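Local coordinates for protein SM80.1 Vicilin (Solanum melongena, PDB 5VF5) that is a 7S vicilin of the cupin superfamily, probably a seed storage protein, and binds copper and sodium ions in the crystal, at residues E8-Q20 and V309-P322. Sequence-based numbering, arbitrary orientation. Where two conformers were deposited one is given.
Sequences ENVPYLFKSQRFQ and VRGNLNVGDVLVIP
Lys15 extends alongside Asp317 in the same direction and ends in a salt bridge of 2.8 Å from Lys15 NZ to Asp317 OD2. Bends at chi2 and chi3 (-71° and -64°) curl the lysine so that NZ comes to the syn side of OD2, tilted from the carboxylate plane, while Asn314 N donates to the same oxygen from the opposite face. Asp317 OD1 takes Ser16 N on its anti side at 2.8 Å, plus a water shared with Ser16 OG and Val315 O. Both carboxylate oxygens are thus gripped, which fixes the rotation of the group and ties the 314-317 type II turn to segment 8-20. Beyond it, Phe14 and Val318 form an antiparallel hydrogen-bonded pair, extended by a nearly straight hydrogen bond from Val320 N to Tyr12 O. On one face of this ladder Phe19 turns its ring edge to Val318 CG2, 3.7 Å from CZ. On the other, the Leu13 and Leu313 side chains pass one another in opposite directions, with Leu13 CD1 3.6 Å from Leu313 CD2. Pro322 CD sits over one face of the Tyr12 ring in a CH-pi contact. The Tyr12 side chain also lies about 3 Å from the bound copper, whose site is formed by Cys281, His283 and His325. Strand 13-14 is the outermost strand, within this chain, of a sheet of the C-terminal cupin, consistent with a bicupin 7S globulin.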
ATOM      1  N   GLU A   8      15.202 -11.879  -9.169  1.00 30.49           N
ATOM      2  CA  GLU A   8      15.962 -11.446  -7.972  1.00 31.68           C
ATOM      3  C   GLU A   8      16.963 -10.316  -8.253  1.00 34.47           C
ATOM      4  O   GLU A   8      17.461  -9.706  -7.304  1.00 42.45           O
ATOM      5  CB  GLU A   8      16.705 -12.623  -7.306  1.00 41.23           C
ATOM      6  N   ASN A   9      17.268 -10.061  -9.533  1.00 30.48           N
ATOM      7  CA  ASN A   9      18.147  -8.954  -9.961  1.00 35.87           C
ATOM      8  C   ASN A   9      17.431  -7.695 -10.487  1.00 30.44           C
ATOM      9  O   ASN A   9      18.104  -6.761 -10.885  1.00 37.50           O
ATOM     10  CB  ASN A   9      19.114  -9.457 -11.031  1.00 44.40           C
ATOM     11  CG  ASN A   9      20.018 -10.575 -10.528  1.00 55.46           C
ATOM     12  OD1 ASN A   9      20.388 -10.625  -9.344  1.00 50.11           O
ATOM     13  ND2 ASN A   9      20.383 -11.478 -11.432  1.00 56.48           N
ATOM     14  N   VAL A  10      16.094  -7.678 -10.505  1.00 27.45           N
ATOM     15  CA  VAL A  10      15.292  -6.480 -10.851  1.00 24.05           C
ATOM     16  C   VAL A  10      15.037  -5.756  -9.540  1.00 19.23           C
ATOM     17  O   VAL A  10      14.195  -6.207  -8.739  1.00 19.11           O
ATOM     18  CB  VAL A  10      13.932  -6.865 -11.490  1.00 23.27           C
ATOM     19  CG1 VAL A  10      13.013  -5.660 -11.689  1.00 21.54           C
ATOM     20  CG2 VAL A  10      14.161  -7.593 -12.798  1.00 27.82           C
ATOM     21  N   PRO A  11      15.729  -4.623  -9.319  1.00 17.37           N
ATOM     22  CA  PRO A  11      15.744  -4.045  -7.999  1.00 17.74           C
ATOM     23  C   PRO A  11      14.413  -3.445  -7.581  1.00 16.40           C
ATOM     24  O   PRO A  11      14.206  -3.272  -6.390  1.00 18.37           O
ATOM     25  CB  PRO A  11      16.807  -2.940  -8.101  1.00 21.80           C
ATOM     26  CG  PRO A  11      16.885  -2.619  -9.534  1.00 25.81           C
ATOM     27  CD  PRO A  11      16.704  -3.951 -10.203  1.00 19.33           C
ATOM     28  N   TYR A  12      13.550  -3.168  -8.551  1.00 14.22           N
ATOM     29  CA  TYR A  12      12.262  -2.584  -8.267  1.00 13.58           C
ATOM     30  C   TYR A  12      11.197  -3.587  -7.865  1.00 12.93           C
ATOM     31  O   TYR A  12      10.114  -3.206  -7.424  1.00 11.68           O
ATOM     32  CB  TYR A  12      11.785  -1.841  -9.504  1.00 14.36           C
ATOM     33  CG  TYR A  12      12.742  -0.808 -10.030  1.00 17.03           C
ATOM     34  CD1 TYR A  12      13.177   0.220  -9.241  1.00 17.60           C
ATOM     35  CD2 TYR A  12      13.241  -0.890 -11.313  1.00 23.63           C
ATOM     36  CE1 TYR A  12      14.094   1.163  -9.709  1.00 20.65           C
ATOM     37  CE2 TYR A  12      14.137   0.049 -11.790  1.00 26.95           C
ATOM     38  CZ  TYR A  12      14.523   1.090 -10.986  1.00 22.28           C
ATOM     39  OH  TYR A  12      15.429   2.025 -11.450  1.00 30.78           O
ATOM     40  N   LEU A  13      11.439  -4.878  -8.064  1.00 11.70           N
ATOM     41  CA  LEU A  13      10.490  -5.939  -7.808  1.00 12.40           C
ATOM     42  C   LEU A  13      10.752  -6.544  -6.449  1.00 13.49           C
ATOM     43  O   LEU A  13      11.899  -6.929  -6.153  1.00 15.96           O
ATOM     44  CB  LEU A  13      10.663  -7.011  -8.875  1.00 14.33           C
ATOM     45  CG  LEU A  13       9.853  -8.288  -8.701  1.00 17.02           C
ATOM     46  CD1 LEU A  13       8.375  -7.982  -8.801  1.00 15.89           C
ATOM     47  CD2 LEU A  13      10.237  -9.286  -9.781  1.00 20.21           C
ATOM     48  N   PHE A  14       9.704  -6.669  -5.638  1.00 13.27           N
ATOM     49  CA  PHE A  14       9.799  -7.233  -4.286  1.00 12.77           C
ATOM     50  C   PHE A  14       8.747  -8.309  -4.208  1.00 13.41           C
ATOM     51  O   PHE A  14       7.552  -8.048  -4.038  1.00 14.46           O
ATOM     52  CB  PHE A  14       9.577  -6.182  -3.209  1.00 14.89           C
ATOM     53  CG  PHE A  14      10.626  -5.095  -3.177  1.00 15.30           C
ATOM     54  CD1 PHE A  14      10.625  -4.079  -4.081  1.00 14.66           C
ATOM     55  CD2 PHE A  14      11.658  -5.132  -2.234  1.00 20.25           C
ATOM     56  CE1 PHE A  14      11.624  -3.104  -4.088  1.00 15.55           C
ATOM     57  CE2 PHE A  14      12.629  -4.140  -2.203  1.00 21.21           C
ATOM     58  CZ  PHE A  14      12.632  -3.133  -3.149  1.00 18.91           C
ATOM     59  N   LYS A  15       9.167  -9.545  -4.382  1.00 15.76           N
ATOM     60  CA  LYS A  15       8.252 -10.655  -4.319  1.00 13.69           C
ATOM     61  C   LYS A  15       7.610 -10.786  -2.914  1.00 14.30           C
ATOM     62  O   LYS A  15       8.219 -10.425  -1.897  1.00 14.03           O
ATOM     63  CB  LYS A  15       8.965 -11.936  -4.723  1.00 17.70           C
ATOM     64  CG  LYS A  15       9.394 -11.931  -6.189  1.00 20.38           C
ATOM     65  CD  LYS A  15       8.242 -12.052  -7.157  1.00 18.86           C
ATOM     66  CE  LYS A  15       7.572 -13.384  -6.977  1.00 20.49           C
ATOM     67  NZ  LYS A  15       6.408 -13.543  -7.885  1.00 23.51           N
ATOM     68  N   SER A  16       6.410 -11.371  -2.881  1.00 14.07           N
ATOM     69  CA  SER A  16       5.672 -11.490  -1.641  0.80 13.89           C
ATOM     70  C   SER A  16       6.465 -12.173  -0.520  1.00 14.15           C
ATOM     71  O   SER A  16       6.339 -11.798   0.662  1.00 14.70           O
ATOM     72  CB  SER A  16       4.332 -12.156  -1.859  0.80 16.32           C
ATOM     73  OG  SER A  16       4.531 -13.516  -2.172  0.80 17.22           O
ATOM     74  N   GLN A  17       7.302 -13.135  -0.885  1.00 15.48           N
ATOM     75  CA  GLN A  17       8.086 -13.874   0.105  0.50 17.61           C
ATOM     76  C   GLN A  17       9.089 -13.002   0.840  1.00 17.20           C
ATOM     77  O   GLN A  17       9.603 -13.407   1.874  1.00 18.56           O
ATOM     78  CB  GLN A  17       8.784 -15.055  -0.564  0.50 18.82           C
ATOM     79  CG  GLN A  17       7.809 -16.176  -0.912  0.50 20.98           C
ATOM     80  N   ARG A  18       9.392 -11.813   0.280  1.00 14.73           N
ATOM     81  CA  ARG A  18      10.315 -10.896   0.949  1.00 14.50           C
ATOM     82  C   ARG A  18       9.720 -10.173   2.124  1.00 14.61           C
ATOM     83  O   ARG A  18      10.461  -9.615   2.928  1.00 14.61           O
ATOM     84  CB  ARG A  18      10.951  -9.942  -0.049  1.00 15.81           C
ATOM     85  CG  ARG A  18      11.914 -10.745  -0.928  1.00 25.56           C
ATOM     86  CD  ARG A  18      12.672  -9.941  -1.906  1.00 32.17           C
ATOM     87  NE  ARG A  18      13.499  -8.871  -1.371  1.00 27.94           N
ATOM     88  CZ  ARG A  18      13.907  -7.848  -2.116  1.00 29.74           C
ATOM     89  NH1 ARG A  18      13.601  -7.829  -3.408  1.00 30.53           N
ATOM     90  NH2 ARG A  18      14.633  -6.863  -1.585  1.00 30.22           N
ATOM     91  N   PHE A  19       8.401 -10.166   2.235  1.00 14.48           N
ATOM     92  CA  PHE A  19       7.766  -9.607   3.416  1.00 14.35           C
ATOM     93  C   PHE A  19       8.116 -10.499   4.625  1.00 14.43           C
ATOM     94  O   PHE A  19       7.998 -11.709   4.538  1.00 19.61           O
ATOM     95  CB  PHE A  19       6.253  -9.477   3.327  1.00 15.62           C
ATOM     96  CG  PHE A  19       5.742  -8.353   2.435  1.00 13.42           C
ATOM     97  CD1 PHE A  19       5.849  -8.420   1.050  1.00 14.86           C
ATOM     98  CD2 PHE A  19       5.109  -7.268   2.975  1.00 13.05           C
ATOM     99  CE1 PHE A  19       5.375  -7.403   0.270  1.00 15.67           C
ATOM    100  CE2 PHE A  19       4.578  -6.265   2.177  1.00 12.23           C
ATOM    101  CZ  PHE A  19       4.713  -6.322   0.832  1.00 13.84           C
ATOM    102  N   GLN A  20       8.541  -9.896   5.725  1.00 12.77           N
ATOM    103  CA  GLN A  20       8.993 -10.643   6.917  1.00 14.36           C
ATOM    104  C   GLN A  20       7.985 -10.498   8.047  1.00 13.18           C
ATOM    105  O   GLN A  20       7.674  -9.354   8.415  1.00 14.09           O
ATOM    106  CB  GLN A  20      10.357 -10.107   7.349  1.00 18.30           C
ATOM    107  CG  GLN A  20      11.442 -10.367   6.312  1.00 23.94           C
ATOM    108  CD  GLN A  20      12.830  -9.929   6.729  1.00 34.41           C
ATOM    109  OE1 GLN A  20      13.105  -8.729   6.927  1.00 40.71           O
ATOM    110  NE2 GLN A  20      13.737 -10.896   6.816  1.00 41.73           N
ATOM    111  N   VAL A 309      13.129  -3.534 -18.325  1.00 15.78           N
ATOM    112  CA  VAL A 309      12.903  -4.073 -17.012  1.00 14.62           C
ATOM    113  C   VAL A 309      11.546  -4.762 -16.997  1.00 16.12           C
ATOM    114  O   VAL A 309      10.529  -4.139 -17.195  1.00 16.06           O
ATOM    115  CB  VAL A 309      13.002  -2.995 -15.916  1.00 17.20           C
ATOM    116  CG1 VAL A 309      12.712  -3.561 -14.547  1.00 20.78           C
ATOM    117  CG2 VAL A 309      14.367  -2.315 -15.939  1.00 21.90           C
ATOM    118  N   ARG A 310      11.540  -6.079 -16.861  1.00 17.44           N
ATOM    119  CA  ARG A 310      10.366  -6.886 -17.080  1.00 16.23           C
ATOM    120  C   ARG A 310      10.202  -7.949 -16.039  1.00 16.06           C
ATOM    121  O   ARG A 310      11.146  -8.388 -15.397  1.00 18.79           O
ATOM    122  CB  ARG A 310      10.369  -7.508 -18.446  1.00 18.31           C
ATOM    123  CG  ARG A 310      10.523  -6.498 -19.551  1.00 21.83           C
ATOM    124  CD  ARG A 310      10.594  -7.126 -20.884  1.00 25.94           C
ATOM    125  NE  ARG A 310      10.673  -6.113 -21.929  1.00 22.01           N
ATOM    126  CZ  ARG A 310      10.861  -6.417 -23.210  1.00 22.95           C
ATOM    127  NH1 ARG A 310      10.982  -7.696 -23.584  1.00 26.70           N
ATOM    128  NH2 ARG A 310      10.924  -5.464 -24.116  1.00 20.54           N
ATOM    129  N   GLY A 311       8.966  -8.372 -15.892  1.00 13.39           N
ATOM    130  CA  GLY A 311       8.635  -9.435 -15.011  1.00 14.60           C
ATOM    131  C   GLY A 311       7.178  -9.763 -14.979  1.00 14.19           C
ATOM    132  O   GLY A 311       6.365  -9.234 -15.757  1.00 17.97           O
ATOM    133  N   ASN A 312       6.865 -10.613 -14.027  1.00 14.46           N
ATOM    134  CA  ASN A 312       5.523 -11.015 -13.738  1.00 15.49           C
ATOM    135  C   ASN A 312       5.222 -10.703 -12.303  1.00 15.75           C
ATOM    136  O   ASN A 312       6.104 -10.754 -11.437  1.00 19.28           O
ATOM    137  CB  ASN A 312       5.358 -12.505 -14.114  1.00 20.62           C
ATOM    138  CG  ASN A 312       5.377 -12.666 -15.655  1.00 21.04           C
ATOM    139  OD1 ASN A 312       6.448 -12.730 -16.270  1.00 30.79           O
ATOM    140  ND2 ASN A 312       4.212 -12.531 -16.277  1.00 30.04           N
ATOM    141  N   LEU A 313       3.985 -10.279 -12.085  1.00 14.45           N
ATOM    142  CA  LEU A 313       3.481  -9.958 -10.783  1.00 13.22           C
ATOM    143  C   LEU A 313       2.317 -10.840 -10.366  1.00 12.97           C
ATOM    144  O   LEU A 313       1.375 -11.044 -11.143  1.00 16.49           O
ATOM    145  CB  LEU A 313       3.027  -8.483 -10.753  1.00 13.95           C
ATOM    146  CG  LEU A 313       4.120  -7.456 -10.846  1.00 15.12           C
ATOM    147  CD1 LEU A 313       3.526  -6.097 -11.146  1.00 15.41           C
ATOM    148  CD2 LEU A 313       4.927  -7.442  -9.544  1.00 18.26           C
ATOM    149  N   ASN A 314       2.375 -11.302  -9.124  1.00 13.48           N
ATOM    150  CA  ASN A 314       1.370 -12.151  -8.525  1.00 13.25           C
ATOM    151  C   ASN A 314       0.854 -11.497  -7.253  1.00 12.63           C
ATOM    152  O   ASN A 314       1.458 -10.547  -6.714  1.00 12.25           O
ATOM    153  CB  ASN A 314       2.003 -13.488  -8.077  1.00 16.98           C
ATOM    154  CG  ASN A 314       2.825 -14.127  -9.127  1.00 19.72           C
ATOM    155  OD1 ASN A 314       3.949 -14.609  -8.845  1.00 24.10           O
ATOM    156  ND2 ASN A 314       2.300 -14.176 -10.333  1.00 23.42           N
ATOM    157  N   VAL A 315      -0.233 -12.048  -6.741  1.00 14.98           N
ATOM    158  CA  VAL A 315      -0.844 -11.532  -5.524  1.00 13.68           C
ATOM    159  C   VAL A 315       0.193 -11.408  -4.392  1.00 13.54           C
ATOM    160  O   VAL A 315       0.940 -12.334  -4.121  1.00 16.07           O
ATOM    161  CB  VAL A 315      -2.055 -12.370  -5.094  1.00 16.27           C
ATOM    162  CG1 VAL A 315      -2.515 -11.977  -3.694  1.00 17.12           C
ATOM    163  CG2 VAL A 315      -3.187 -12.218  -6.080  1.00 17.76           C
ATOM    164  N   GLY A 316       0.239 -10.220  -3.782  1.00 11.99           N
ATOM    165  CA  GLY A 316       1.130  -9.928  -2.657  1.00 14.10           C
ATOM    166  C   GLY A 316       2.513  -9.405  -3.056  1.00 11.48           C
ATOM    167  O   GLY A 316       3.270  -8.955  -2.201  1.00 13.67           O
ATOM    168  N   ASP A 317       2.837  -9.450  -4.346  1.00 10.61           N
ATOM    169  CA  ASP A 317       4.083  -8.899  -4.837  1.00 11.37           C
ATOM    170  C   ASP A 317       3.996  -7.385  -4.886  1.00 11.18           C
ATOM    171  O   ASP A 317       2.899  -6.814  -5.065  1.00 13.10           O
ATOM    172  CB  ASP A 317       4.382  -9.365  -6.261  1.00 12.33           C
ATOM    173  CG  ASP A 317       4.723 -10.844  -6.371  1.00 13.48           C
ATOM    174  OD1 ASP A 317       5.015 -11.518  -5.355  1.00 14.83           O
ATOM    175  OD2 ASP A 317       4.689 -11.301  -7.542  1.00 14.05           O
ATOM    176  N   VAL A 318       5.138  -6.749  -4.790  1.00 10.72           N
ATOM    177  CA  VAL A 318       5.299  -5.306  -4.918  1.00  9.82           C
ATOM    178  C   VAL A 318       6.195  -4.932  -6.086  1.00  9.27           C
ATOM    179  O   VAL A 318       7.245  -5.548  -6.310  1.00 10.66           O
ATOM    180  CB  VAL A 318       5.830  -4.723  -3.595  1.00 12.53           C
ATOM    181  CG1 VAL A 318       6.334  -3.305  -3.739  1.00 12.95           C
ATOM    182  CG2 VAL A 318       4.756  -4.829  -2.525  1.00 13.66           C
ATOM    183  N   LEU A 319       5.802  -3.895  -6.823  1.00 10.15           N
ATOM    184  CA  LEU A 319       6.668  -3.261  -7.779  1.00  9.66           C
ATOM    185  C   LEU A 319       6.794  -1.797  -7.419  1.00  9.85           C
ATOM    186  O   LEU A 319       5.773  -1.132  -7.260  1.00 10.52           O
ATOM    187  CB  LEU A 319       6.122  -3.362  -9.191  1.00 10.41           C
ATOM    188  CG  LEU A 319       7.017  -2.827 -10.300  1.00 11.11           C
ATOM    189  CD1 LEU A 319       8.327  -3.585 -10.462  1.00 12.21           C
ATOM    190  CD2 LEU A 319       6.268  -2.803 -11.617  1.00 12.30           C
ATOM    191  N   VAL A 320       8.013  -1.281  -7.382  1.00  9.59           N
ATOM    192  CA  VAL A 320       8.243   0.139  -7.213  1.00  9.59           C
ATOM    193  C   VAL A 320       8.411   0.723  -8.632  1.00  9.64           C
ATOM    194  O   VAL A 320       9.261   0.270  -9.397  1.00 11.04           O
ATOM    195  CB  VAL A 320       9.474   0.420  -6.347  1.00 10.53           C
ATOM    196  CG1 VAL A 320       9.774   1.907  -6.332  1.00 11.72           C
ATOM    197  CG2 VAL A 320       9.271  -0.143  -4.943  1.00 11.61           C
ATOM    198  N   ILE A 321       7.605   1.724  -8.953  1.00  9.91           N
ATOM    199  CA  ILE A 321       7.715   2.422 -10.224  1.00 10.07           C
ATOM    200  C   ILE A 321       8.332   3.793  -9.916  1.00  9.50           C
ATOM    201  O   ILE A 321       7.600   4.694  -9.421  1.00 10.65           O
ATOM    202  CB  ILE A 321       6.339   2.648 -10.903  1.00 11.57           C
ATOM    203  CG1 ILE A 321       5.462   1.361 -10.894  1.00 12.34           C
ATOM    204  CG2 ILE A 321       6.596   3.191 -12.327  1.00 11.98           C
ATOM    205  CD1 ILE A 321       4.047   1.652 -11.341  1.00 13.77           C
ATOM    206  N   PRO A 322       9.618   4.002 -10.227  1.00  9.58           N
ATOM    207  CA  PRO A 322      10.175   5.331  -9.992  1.00 10.43           C
ATOM    208  C   PRO A 322       9.486   6.387 -10.885  1.00  8.82           C
ATOM    209  O   PRO A 322       9.002   6.068 -11.987  1.00  9.54           O
ATOM    210  CB  PRO A 322      11.643   5.172 -10.389  1.00 12.71           C
ATOM    211  CG  PRO A 322      11.889   3.727 -10.366  1.00 13.85           C
ATOM    212  CD  PRO A 322      10.620   3.047 -10.721  1.00 11.10           C
TER
HETATM  213  O   HOH W   1       7.177 -13.076 -10.582  1.00 23.91           O
HETATM  214  O   HOH W   2       3.481 -13.614  -4.630  0.50 16.64           O